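PDB 1LQT: NADPH-ferredoxin reductase FprA from Mycobacterium tuberculosis, which uses FAD to catalyse electron transfer between NADPH and ferredoxin, and may supply electrons to cytochrome P450 systems. Local coordinates for residues 3-9 with 97-103; 19-23 with 34-38; 221-225 with 252-258. One frame throughout, in Å; residues are numbered along the deposited sequence.

Overall arrangement
The chain opens with strand 4-9, runs through helix 13-28 and enters strand 34-40. Contact 2 (19-23 with 34-38) closes this first short loop by packing the helix on the strand. The chain then travels on to strand 99-102, which returns to the side of strand 4-9 in contact 1 (3-9 with 97-103). Contact 2 therefore lies within the larger loop that contact 1 closes. The two touch, with centres about 8 Å apart, and both involve the sheet that binds FAD. Contact 3 (221-225 with 252-258) follows later in series. It joins the edge strand 221-224 of the second sheet, on the NADP side, to helix 243-256. Its centre is about 49 Å from that of contact 1.

Contact 1: residues 3-9 with 97-103; sequences PYYIAIV and YDAVIYA. With FAD (flavin-adenine dinucleotide), chain H.
Strands 4-9 and 99-102 run parallel, their axes 4.7 Å apart at 17°. Ile6 pairs with Ala99, Ala7 with Val100, Ile8 with Ile101 and Val9 with Tyr102. The hydrogen-bond ladder runs from Ala7 N to Ala99 O (3.1 Å), Ile101 N to Ala7 O (2.8 Å), Val9 N to Ile101 O (2.8 Å) and Ala103 N to Val9 O (2.8 Å). Before it, Asp98 (chi1 m) turns its carboxylate to the first strand; Asp98 OD1 accepts a hydrogen bond from Tyr5 N at 2.8 Å and forms a salt bridge with Arg2. Ile6, Ile8, Ala99 and Ile101 share one face, covered by helices 13-28 and 370-391. On the other face, Ala7 CB sits 3.5 Å from the Tyr97 ring centroid in a CH-pi contact, and Val9 CG2 meets Tyr102 CE2 at 3.7 Å. Tyr97 OH is hydrogen-bonded to Asp37. At the strands' C-terminal ends, Ala103 O lies 3.3 Å from FAD C5B and Val9 CG1 3.7 Å from FAD C2A, the cofactor site characteristic of a Rossmann-type dinucleotide-binding fold.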
loop_
_atom_site.group_PDB
_atom_site.type_symbol
_atom_site.label_atom_id
_atom_site.label_comp_id
_atom_site.label_asym_id
_atom_site.label_seq_id
_atom_site.Cartn_x
_atom_site.Cartn_y
_atom_site.Cartn_z
ATOM N N PRO A 3 -33.277 -3.191 -6.718
ATOM C CA PRO A 3 -31.924 -3.027 -7.234
ATOM C C PRO A 3 -31.156 -4.327 -7.021
ATOM O O PRO A 3 -31.537 -5.147 -6.201
ATOM C CB PRO A 3 -31.348 -1.927 -6.332
ATOM C CG PRO A 3 -32.039 -2.111 -5.051
ATOM C CD PRO A 3 -33.448 -2.554 -5.398
ATOM N N TYR A 4 -30.064 -4.491 -7.754
ATOM C CA TYR A 4 -29.064 -5.468 -7.372
ATOM C C TYR A 4 -28.358 -4.943 -6.131
ATOM O O TYR A 4 -28.150 -3.737 -6.000
ATOM C CB TYR A 4 -28.036 -5.663 -8.480
ATOM C CG TYR A 4 -28.574 -6.392 -9.691
ATOM C CD1 TYR A 4 -29.065 -7.671 -9.592
ATOM C CD2 TYR A 4 -28.543 -5.814 -10.938
ATOM C CE1 TYR A 4 -29.543 -8.343 -10.701
ATOM C CE2 TYR A 4 -28.993 -6.509 -12.063
ATOM C CZ TYR A 4 -29.499 -7.771 -11.920
ATOM O OH TYR A 4 -29.972 -8.479 -13.007
ATOM N N TYR A 5 -27.983 -5.860 -5.250
ATOM C CA TYR A 5 -27.280 -5.540 -4.018
ATOM C C TYR A 5 -25.873 -6.085 -4.172
ATOM O O TYR A 5 -25.664 -7.297 -4.323
ATOM C CB TYR A 5 -27.935 -6.207 -2.824
ATOM C CG TYR A 5 -29.293 -5.666 -2.544
ATOM C CD1 TYR A 5 -29.456 -4.520 -1.787
ATOM C CD2 TYR A 5 -30.416 -6.269 -3.062
ATOM C CE1 TYR A 5 -30.727 -3.995 -1.545
ATOM C CE2 TYR A 5 -31.690 -5.753 -2.814
ATOM C CZ TYR A 5 -31.816 -4.621 -2.072
ATOM O OH TYR A 5 -33.070 -4.104 -1.824
ATOM N N ILE A 6 -24.914 -5.175 -4.109
ATOM C CA ILE A 6 -23.505 -5.544 -4.233
ATOM C C ILE A 6 -22.777 -5.170 -2.958
ATOM O O ILE A 6 -22.901 -4.066 -2.469
ATOM C CB ILE A 6 -22.847 -4.774 -5.392
ATOM C CG1 ILE A 6 -23.719 -4.768 -6.658
ATOM C CG2 ILE A 6 -21.469 -5.338 -5.677
ATOM C CD1 ILE A 6 -24.009 -6.080 -7.250
ATOM N N ALA A 7 -22.004 -6.120 -2.448
ATOM C CA ALA A 7 -21.113 -5.845 -1.320
ATOM C C ALA A 7 -19.723 -5.679 -1.876
ATOM O O ALA A 7 -19.293 -6.437 -2.742
ATOM C CB ALA A 7 -21.099 -6.987 -0.333
ATOM N N ILE A 8 -19.009 -4.693 -1.335
ATOM C CA ILE A 8 -17.598 -4.473 -1.674
ATOM C C ILE A 8 -16.842 -4.574 -0.374
ATOM O O ILE A 8 -17.181 -3.906 0.602
ATOM C CB ILE A 8 -17.376 -3.121 -2.363
ATOM C CG1 ILE A 8 -18.184 -3.019 -3.650
ATOM C CG2 ILE A 8 -15.895 -2.929 -2.628
ATOM C CD1 ILE A 8 -18.091 -1.683 -4.296
ATOM N N VAL A 9 -15.819 -5.429 -0.350
ATOM C CA VAL A 9 -15.013 -5.682 0.838
ATOM C C VAL A 9 -13.717 -4.925 0.659
ATOM O O VAL A 9 -12.900 -5.240 -0.197
ATOM C CB VAL A 9 -14.780 -7.182 1.044
ATOM C CG1 VAL A 9 -13.942 -7.400 2.279
ATOM C CG2 VAL A 9 -16.141 -7.901 1.133
ATOM N N TYR A 97 -26.037 -10.985 -0.899
ATOM C CA TYR A 97 -25.838 -10.029 -1.942
ATOM C C TYR A 97 -25.875 -10.734 -3.273
ATOM O O TYR A 97 -25.555 -11.917 -3.364
ATOM C CB TYR A 97 -24.481 -9.323 -1.733
ATOM C CG TYR A 97 -24.468 -8.385 -0.551
ATOM C CD1 TYR A 97 -24.135 -8.827 0.718
ATOM C CD2 TYR A 97 -24.837 -7.064 -0.701
ATOM C CE1 TYR A 97 -24.146 -7.976 1.782
ATOM C CE2 TYR A 97 -24.847 -6.196 0.370
ATOM C CZ TYR A 97 -24.511 -6.647 1.610
ATOM O OH TYR A 97 -24.483 -5.802 2.697
ATOM N N ASP A 98 -26.282 -10.012 -4.306
ATOM C CA ASP A 98 -26.220 -10.550 -5.661
ATOM C C ASP A 98 -24.802 -10.854 -6.100
ATOM O O ASP A 98 -24.560 -11.841 -6.788
ATOM C CB ASP A 98 -26.906 -9.619 -6.643
ATOM C CG ASP A 98 -28.398 -9.528 -6.392
ATOM O OD1 ASP A 98 -28.844 -8.460 -5.916
ATOM O OD2 ASP A 98 -29.117 -10.502 -6.643
ATOM N N ALA A 99 -23.867 -9.988 -5.706
ATOM C CA ALA A 99 -22.454 -10.221 -5.990
ATOM C C ALA A 99 -21.643 -9.534 -4.913
ATOM O O ALA A 99 -22.109 -8.603 -4.267
ATOM C CB ALA A 99 -22.094 -9.698 -7.339
ATOM N N VAL A 100 -20.406 -10.021 -4.749
ATOM C CA VAL A 100 -19.490 -9.507 -3.753
ATOM C C VAL A 100 -18.170 -9.262 -4.464
ATOM O O VAL A 100 -17.669 -10.118 -5.169
ATOM C CB VAL A 100 -19.285 -10.497 -2.601
ATOM C CG1 VAL A 100 -18.456 -9.866 -1.497
ATOM C CG2 VAL A 100 -20.640 -11.011 -2.037
ATOM N N ILE A 101 -17.615 -8.071 -4.249
ATOM C CA ILE A 101 -16.317 -7.696 -4.815
ATOM C C ILE A 101 -15.311 -7.577 -3.684
ATOM O O ILE A 101 -15.495 -6.780 -2.769
ATOM C CB ILE A 101 -16.394 -6.378 -5.564
ATOM C CG1 ILE A 101 -17.463 -6.399 -6.669
ATOM C CG2 ILE A 101 -15.048 -6.037 -6.130
ATOM C CD1 ILE A 101 -17.635 -5.096 -7.347
ATOM N N TYR A 102 -14.249 -8.381 -3.751
ATOM C CA TYR A 102 -13.149 -8.307 -2.806
ATOM C C TYR A 102 -12.106 -7.337 -3.330
ATOM O O TYR A 102 -11.521 -7.548 -4.382
ATOM C CB TYR A 102 -12.570 -9.714 -2.556
ATOM C CG TYR A 102 -13.541 -10.489 -1.724
ATOM C CD1 TYR A 102 -14.595 -11.177 -2.302
ATOM C CD2 TYR A 102 -13.479 -10.474 -0.339
ATOM C CE1 TYR A 102 -15.559 -11.777 -1.536
ATOM C CE2 TYR A 102 -14.432 -11.089 0.434
ATOM C CZ TYR A 102 -15.479 -11.723 -0.163
ATOM O OH TYR A 102 -16.440 -12.281 0.638
ATOM N N ALA A 103 -11.860 -6.293 -2.536
ATOM C CA ALA A 103 -10.971 -5.195 -2.850
ATOM C C ALA A 103 -10.042 -4.988 -1.653
ATOM O O ALA A 103 -9.831 -3.871 -1.177
ATOM C CB ALA A 103 -11.779 -3.940 -3.168
HETATM P PA FAD H . -5.811 -0.800 -0.646
HETATM O O1A FAD H . -4.783 -1.497 0.150
HETATM O O2A FAD H . -5.677 0.651 -0.925
HETATM O O5B FAD H . -7.230 -0.994 0.066
HETATM C C5B FAD H . -7.583 -2.266 0.624
HETATM C C4B FAD H . -8.640 -1.993 1.687
HETATM O O4B FAD H . -9.211 -3.250 2.041
HETATM C C3B FAD H . -8.086 -1.375 2.976
HETATM O O3B FAD H . -8.845 -0.269 3.407
HETATM C C2B FAD H . -8.126 -2.529 3.942
HETATM O O2B FAD H . -8.193 -2.185 5.307
HETATM C C1B FAD H . -9.356 -3.300 3.447
HETATM N N9A FAD H . -9.403 -4.699 3.850
HETATM C C8A FAD H . -8.387 -5.609 3.741
HETATM N N7A FAD H . -8.745 -6.810 4.179
HETATM C C5A FAD H . -10.044 -6.652 4.622
HETATM C C6A FAD H . -10.940 -7.556 5.197
HETATM N N6A FAD H . -10.676 -8.838 5.393
HETATM N N1A FAD H . -12.174 -7.077 5.517
HETATM C C2A FAD H . -12.477 -5.775 5.266
HETATM N N3A FAD H . -11.669 -4.860 4.714
HETATM C C4A FAD H . -10.462 -5.348 4.409
HETATM N N1 FAD H . -0.050 5.359 -5.528
HETATM C C2 FAD H . -0.030 6.618 -6.050
HETATM O O2 FAD H . -0.668 6.895 -7.048
HETATM N N3 FAD H . 0.755 7.582 -5.438
HETATM C C4 FAD H . 1.454 7.378 -4.284
HETATM O O4 FAD H . 2.114 8.304 -3.760
HETATM C C4X FAD H . 1.386 6.097 -3.725
HETATM N N5 FAD H . 2.044 5.814 -2.548
HETATM C C5X FAD H . 2.001 4.544 -2.034
HETATM C C6 FAD H . 2.678 4.249 -0.876
HETATM C C7 FAD H . 2.729 2.967 -0.359
HETATM C C7M FAD H . 3.468 2.695 0.923
HETATM C C8 FAD H . 2.034 1.954 -1.030
HETATM C C8M FAD H . 2.072 0.537 -0.528
HETATM C C9 FAD H . 1.322 2.240 -2.194
HETATM C C9A FAD H . 1.294 3.528 -2.711
HETATM N N10 FAD H . 0.606 3.833 -3.889
HETATM C C10 FAD H . 0.629 5.114 -4.383
HETATM C "C1'" FAD H . -0.205 2.811 -4.613
HETATM C "C2'" FAD H . -1.639 2.762 -4.088
HETATM O "O2'" FAD H . -1.591 2.750 -2.683
HETATM C "C3'" FAD H . -2.339 1.493 -4.610
HETATM O "O3'" FAD H . -2.421 1.510 -6.032
HETATM C "C4'" FAD H . -3.795 1.324 -4.176
HETATM O "O4'" FAD H . -4.009 1.825 -2.860
HETATM C "C5'" FAD H . -4.206 -0.147 -4.247
HETATM O "O5'" FAD H . -5.623 -0.149 -4.029
HETATM P P FAD H . -6.447 -1.390 -3.484
HETATM O O1P FAD H . -7.846 -0.905 -3.459
HETATM O O2P FAD H . -6.161 -2.656 -4.226
HETATM O O3P FAD H . -5.917 -1.662 -2.014
#

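Contact 2: residues 19-23 with 34-38; sequences AASLL and MAVDM
Met34, Leu22 and Val36 bury the most surface here. Helix 19-23 lies over strand 34-38 with axes 8.9 Å apart and nearly antiparallel, at 164°. Along the strand, Met34, Val36 and Met38 alternate toward the helix. Met34 (chi1 m, chi2 m, chi3 t) runs beside Leu22. Met34 CG is 3.5 Å from Leu22 O, and Met34 CE is 3.9 Å from Leu22 CD2. Leu22 (m, t) also meets Val36: Leu22 CD1 is 4.1 Å from Val36 CG2. Val36 (chi1 t) is central. Val36 CG2 is likewise 4.1 Å from Leu23 CD2, while Val36 CG1 is 4.2 Å from Ala19 CB. Small Ala19 also receives Met38, whose CE is 4.4 Å from Ala19 CB. No hydrogen bond crosses; the side chains that meet are apolar. The contact packs the helix of a beta-alpha-beta unit, strand 4-9, helix 13-28, strand 34-40, against its second strand. Leu22 and Met34 also touch Ile6, and Val36 touches Ile8, on the adjacent parallel strand 4-9. Helix 370-391 packs on Leu22 and Met34.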
loop_
_atom_site.group_PDB
_atom_site.type_symbol
_atom_site.label_atom_id
_atom_site.label_comp_id
_atom_site.label_asym_id
_atom_site.label_seq_id
_atom_site.Cartn_x
_atom_site.Cartn_y
_atom_site.Cartn_z
ATOM N N ALA A 19 -17.201 0.806 -7.029
ATOM C CA ALA A 19 -18.477 1.391 -6.625
ATOM C C ALA A 19 -18.962 2.382 -7.662
ATOM O O ALA A 19 -20.136 2.370 -8.062
ATOM C CB ALA A 19 -18.354 2.050 -5.267
ATOM N N ALA A 20 -18.065 3.252 -8.100
ATOM C CA ALA A 20 -18.440 4.235 -9.090
ATOM C C ALA A 20 -18.886 3.584 -10.379
ATOM O O ALA A 20 -19.867 4.016 -10.994
ATOM C CB ALA A 20 -17.301 5.222 -9.337
ATOM N N SER A 21 -18.181 2.544 -10.801
ATOM C CA SER A 21 -18.554 1.841 -12.038
ATOM C C SER A 21 -19.939 1.191 -11.932
ATOM O O SER A 21 -20.712 1.215 -12.878
ATOM C CB SER A 21 -17.513 0.792 -12.376
ATOM O OG SER A 21 -16.283 1.363 -12.727
ATOM N N LEU A 22 -20.255 0.624 -10.785
ATOM C CA LEU A 22 -21.552 0.013 -10.572
ATOM C C LEU A 22 -22.653 1.051 -10.657
ATOM O O LEU A 22 -23.681 0.847 -11.309
ATOM C CB LEU A 22 -21.594 -0.680 -9.234
ATOM C CG LEU A 22 -20.746 -1.950 -9.106
ATOM C CD1 LEU A 22 -20.448 -2.272 -7.649
ATOM C CD2 LEU A 22 -21.411 -3.138 -9.816
ATOM N N LEU A 23 -22.469 2.183 -9.979
ATOM C CA LEU A 23 -23.499 3.207 -9.951
ATOM C C LEU A 23 -23.661 3.854 -11.324
ATOM O O LEU A 23 -24.773 4.191 -11.748
ATOM C CB LEU A 23 -23.160 4.228 -8.869
ATOM C CG LEU A 23 -23.160 3.692 -7.449
ATOM C CD1 LEU A 23 -22.661 4.752 -6.481
ATOM C CD2 LEU A 23 -24.518 3.148 -7.033
ATOM N N MET A 34 -28.907 -0.284 -8.708
ATOM C CA MET A 34 -27.815 -0.770 -7.886
ATOM C C MET A 34 -27.888 -0.213 -6.476
ATOM O O MET A 34 -28.247 0.938 -6.251
ATOM C CB MET A 34 -26.450 -0.391 -8.465
ATOM C CG MET A 34 -25.985 -1.254 -9.621
ATOM S SD MET A 34 -25.486 -2.932 -9.194
ATOM C CE MET A 34 -25.115 -3.482 -10.863
ATOM N N ALA A 35 -27.496 -1.042 -5.524
ATOM C CA ALA A 35 -27.288 -0.672 -4.123
ATOM C C ALA A 35 -25.918 -1.251 -3.792
ATOM O O ALA A 35 -25.673 -2.426 -4.044
ATOM C CB ALA A 35 -28.346 -1.272 -3.238
ATOM N N VAL A 36 -25.053 -0.442 -3.200
ATOM C CA VAL A 36 -23.695 -0.839 -2.856
ATOM C C VAL A 36 -23.433 -0.659 -1.369
ATOM O O VAL A 36 -23.598 0.434 -0.850
ATOM C CB VAL A 36 -22.699 0.031 -3.652
ATOM C CG1 VAL A 36 -21.244 -0.258 -3.226
ATOM C CG2 VAL A 36 -22.888 -0.133 -5.130
ATOM N N ASP A 37 -23.050 -1.732 -0.692
ATOM C CA ASP A 37 -22.617 -1.721 0.697
ATOM C C ASP A 37 -21.132 -2.022 0.705
ATOM O O ASP A 37 -20.688 -3.035 0.184
ATOM C CB ASP A 37 -23.341 -2.790 1.508
ATOM C CG ASP A 37 -24.781 -2.459 1.815
ATOM O OD1 ASP A 37 -25.169 -1.289 1.662
ATOM O OD2 ASP A 37 -25.522 -3.375 2.224
ATOM N N MET A 38 -20.369 -1.136 1.314
ATOM C CA MET A 38 -18.929 -1.253 1.415
ATOM C C MET A 38 -18.551 -1.569 2.837
ATOM O O MET A 38 -18.902 -0.828 3.747
ATOM C CB MET A 38 -18.310 0.060 0.955
ATOM C CG MET A 38 -16.825 0.051 0.959
ATOM S SD MET A 38 -16.110 1.588 0.284
ATOM C CE MET A 38 -16.343 1.415 -1.432
#

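Contact 3: residues 221-225 with 252-258; sequences VDVVI and LRGYADR
Strand 221-224 is an edge strand of the six-stranded parallel sheet in the NADP-binding, Rossmann-type half of the protein. The C-terminal part of helix 243-256 packs beside it. Segment 221-225 is extended, and the CA-to-CB bonds of Val223 and Ile225 point toward the helix. Along the helix, Leu252 (m, t) comes first. Leu252 CD2 is 3.7 Å from CD1 of Ile225 (m, t). Tyr255 (chi1 m) follows one turn later. Val223 CG1 sits over its face, 3.8 Å from the Tyr255 ring centroid, in a CH-pi contact. Tyr255 CB is 3.9 Å from Ile225 CD1, and Tyr255 OH is hydrogen-bonded to Leu212 O. Water 3 donates to Val223 O (2.7 Å) and Tyr255 O (2.9 Å). Water 2 accepts from Ile225 N at 2.9 Å and lies 3.1 Å from Val223 O and 2.7 Å from Tyr255 O, so solvent bridges the two backbones. Ala256 CA is 4.8 Å from Ile225 CA and 3.4 Å from Ile225 O. At Arg258 the chain has left the helix. Asp222 OD1, salt-bridged to Arg261, is 4.2 Å from Arg258 NH1, beyond a salt bridge; water 1 joins them, 2.8 Å from Asp222 OD1 and 2.7 Å from Arg258 NH1.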
loop_
_atom_site.group_PDB
_atom_site.type_symbol
_atom_site.label_atom_id
_atom_site.label_comp_id
_atom_site.label_asym_id
_atom_site.label_seq_id
_atom_site.Cartn_x
_atom_site.Cartn_y
_atom_site.Cartn_z
ATOM N N VAL A 221 20.002 16.716 3.589
ATOM C CA VAL A 221 20.311 15.394 3.091
ATOM C C VAL A 221 20.969 15.488 1.747
ATOM O O VAL A 221 20.492 16.185 0.846
ATOM C CB VAL A 221 19.026 14.570 2.902
ATOM C CG1 VAL A 221 19.342 13.137 2.447
ATOM C CG2 VAL A 221 18.220 14.574 4.188
ATOM N N ASP A 222 22.074 14.776 1.616
ATOM C CA ASP A 222 22.702 14.571 0.321
ATOM C C ASP A 222 22.409 13.164 -0.202
ATOM O O ASP A 222 22.542 12.145 0.502
ATOM C CB ASP A 222 24.176 14.733 0.417
ATOM C CG ASP A 222 24.600 16.188 0.649
ATOM O OD1 ASP A 222 23.808 17.141 0.488
ATOM O OD2 ASP A 222 25.726 16.427 0.990
ATOM N N VAL A 223 22.084 13.127 -1.472
ATOM C CA VAL A 223 21.897 11.869 -2.183
ATOM C C VAL A 223 23.275 11.437 -2.686
ATOM O O VAL A 223 23.979 12.231 -3.297
ATOM C CB VAL A 223 20.931 12.051 -3.319
ATOM C CG1 VAL A 223 20.784 10.754 -4.089
ATOM C CG2 VAL A 223 19.589 12.472 -2.793
ATOM N N VAL A 224 23.672 10.217 -2.371
ATOM C CA VAL A 224 24.989 9.701 -2.677
ATOM C C VAL A 224 24.846 8.521 -3.624
ATOM O O VAL A 224 24.279 7.498 -3.271
ATOM C CB VAL A 224 25.725 9.261 -1.402
ATOM C CG1 VAL A 224 27.071 8.676 -1.771
ATOM C CG2 VAL A 224 25.869 10.401 -0.424
ATOM N N ILE A 225 25.398 8.670 -4.829
ATOM C CA ILE A 225 25.514 7.568 -5.765
ATOM C C ILE A 225 26.935 7.560 -6.281
ATOM O O ILE A 225 27.354 8.487 -6.966
ATOM C CB ILE A 225 24.565 7.670 -6.924
ATOM C CG1 ILE A 225 23.141 7.893 -6.415
ATOM C CG2 ILE A 225 24.664 6.412 -7.789
ATOM C CD1 ILE A 225 22.123 7.923 -7.486
ATOM N N LEU A 252 19.637 10.001 -11.963
ATOM C CA LEU A 252 20.677 9.329 -11.204
ATOM C C LEU A 252 22.071 9.850 -11.573
ATOM O O LEU A 252 22.908 10.006 -10.710
ATOM C CB LEU A 252 20.613 7.813 -11.394
ATOM C CG LEU A 252 19.346 7.133 -10.880
ATOM C CD1 LEU A 252 19.479 5.650 -11.136
ATOM C CD2 LEU A 252 19.048 7.395 -9.406
ATOM N N ARG A 253 22.315 10.067 -12.865
ATOM C CA ARG A 253 23.587 10.642 -13.271
ATOM C C ARG A 253 23.790 12.002 -12.609
ATOM O O ARG A 253 24.905 12.335 -12.192
ATOM C CB ARG A 253 23.672 10.797 -14.788
ATOM C CG ARG A 253 23.711 9.502 -15.592
ATOM C CD ARG A 253 24.147 9.731 -17.020
ATOM N NE ARG A 253 23.935 8.584 -17.883
ATOM C CZ ARG A 253 24.687 7.503 -17.882
ATOM N NH1 ARG A 253 25.706 7.413 -17.053
ATOM N NH2 ARG A 253 24.413 6.524 -18.734
ATOM N N GLY A 254 22.729 12.802 -12.538
ATOM C CA GLY A 254 22.835 14.090 -11.892
ATOM C C GLY A 254 23.274 13.951 -10.445
ATOM O O GLY A 254 24.107 14.700 -9.964
ATOM N N TYR A 255 22.700 13.003 -9.733
ATOM C CA TYR A 255 23.120 12.803 -8.341
ATOM C C TYR A 255 24.561 12.315 -8.240
ATOM O O TYR A 255 25.309 12.788 -7.370
ATOM C CB TYR A 255 22.206 11.802 -7.624
ATOM C CG TYR A 255 20.812 12.333 -7.362
ATOM C CD1 TYR A 255 20.627 13.555 -6.731
ATOM C CD2 TYR A 255 19.712 11.590 -7.633
ATOM C CE1 TYR A 255 19.359 14.039 -6.487
ATOM C CE2 TYR A 255 18.430 12.076 -7.387
ATOM C CZ TYR A 255 18.275 13.310 -6.838
ATOM O OH TYR A 255 17.032 13.846 -6.592
ATOM N N ALA A 256 24.958 11.405 -9.134
ATOM C CA ALA A 256 26.310 10.883 -9.092
ATOM C C ALA A 256 27.344 11.965 -9.376
ATOM O O ALA A 256 28.482 11.859 -8.901
ATOM C CB ALA A 256 26.441 9.708 -10.065
ATOM N N ASP A 257 26.933 12.999 -10.103
ATOM C CA ASP A 257 27.834 14.113 -10.454
ATOM C C ASP A 257 28.137 15.024 -9.271
ATOM O O ASP A 257 28.998 15.906 -9.365
ATOM C CB ASP A 257 27.218 14.988 -11.547
ATOM C CG ASP A 257 27.264 14.368 -12.893
ATOM O OD1 ASP A 257 28.073 13.437 -13.085
ATOM O OD2 ASP A 257 26.521 14.767 -13.828
ATOM N N ARG A 258 27.403 14.879 -8.184
ATOM C CA ARG A 258 27.638 15.730 -7.034
ATOM C C ARG A 258 28.657 15.049 -6.088
ATOM O O ARG A 258 28.550 13.863 -5.770
ATOM C CB ARG A 258 26.332 15.980 -6.310
ATOM C CG ARG A 258 25.278 16.675 -7.121
ATOM C CD ARG A 258 24.260 17.395 -6.250
ATOM N NE ARG A 258 24.950 18.246 -5.275
ATOM C CZ ARG A 258 24.509 18.532 -4.056
ATOM N NH1 ARG A 258 23.348 18.054 -3.625
ATOM N NH2 ARG A 258 25.240 19.307 -3.261
HETATM O O HOH W 1 21.882 18.009 -1.365
HETATM O O HOH W 2 26.316 11.426 -5.235
HETATM O O HOH W 3 23.817 14.103 -5.270
HETATM O O HOH W 4 28.959 10.451 -5.754
#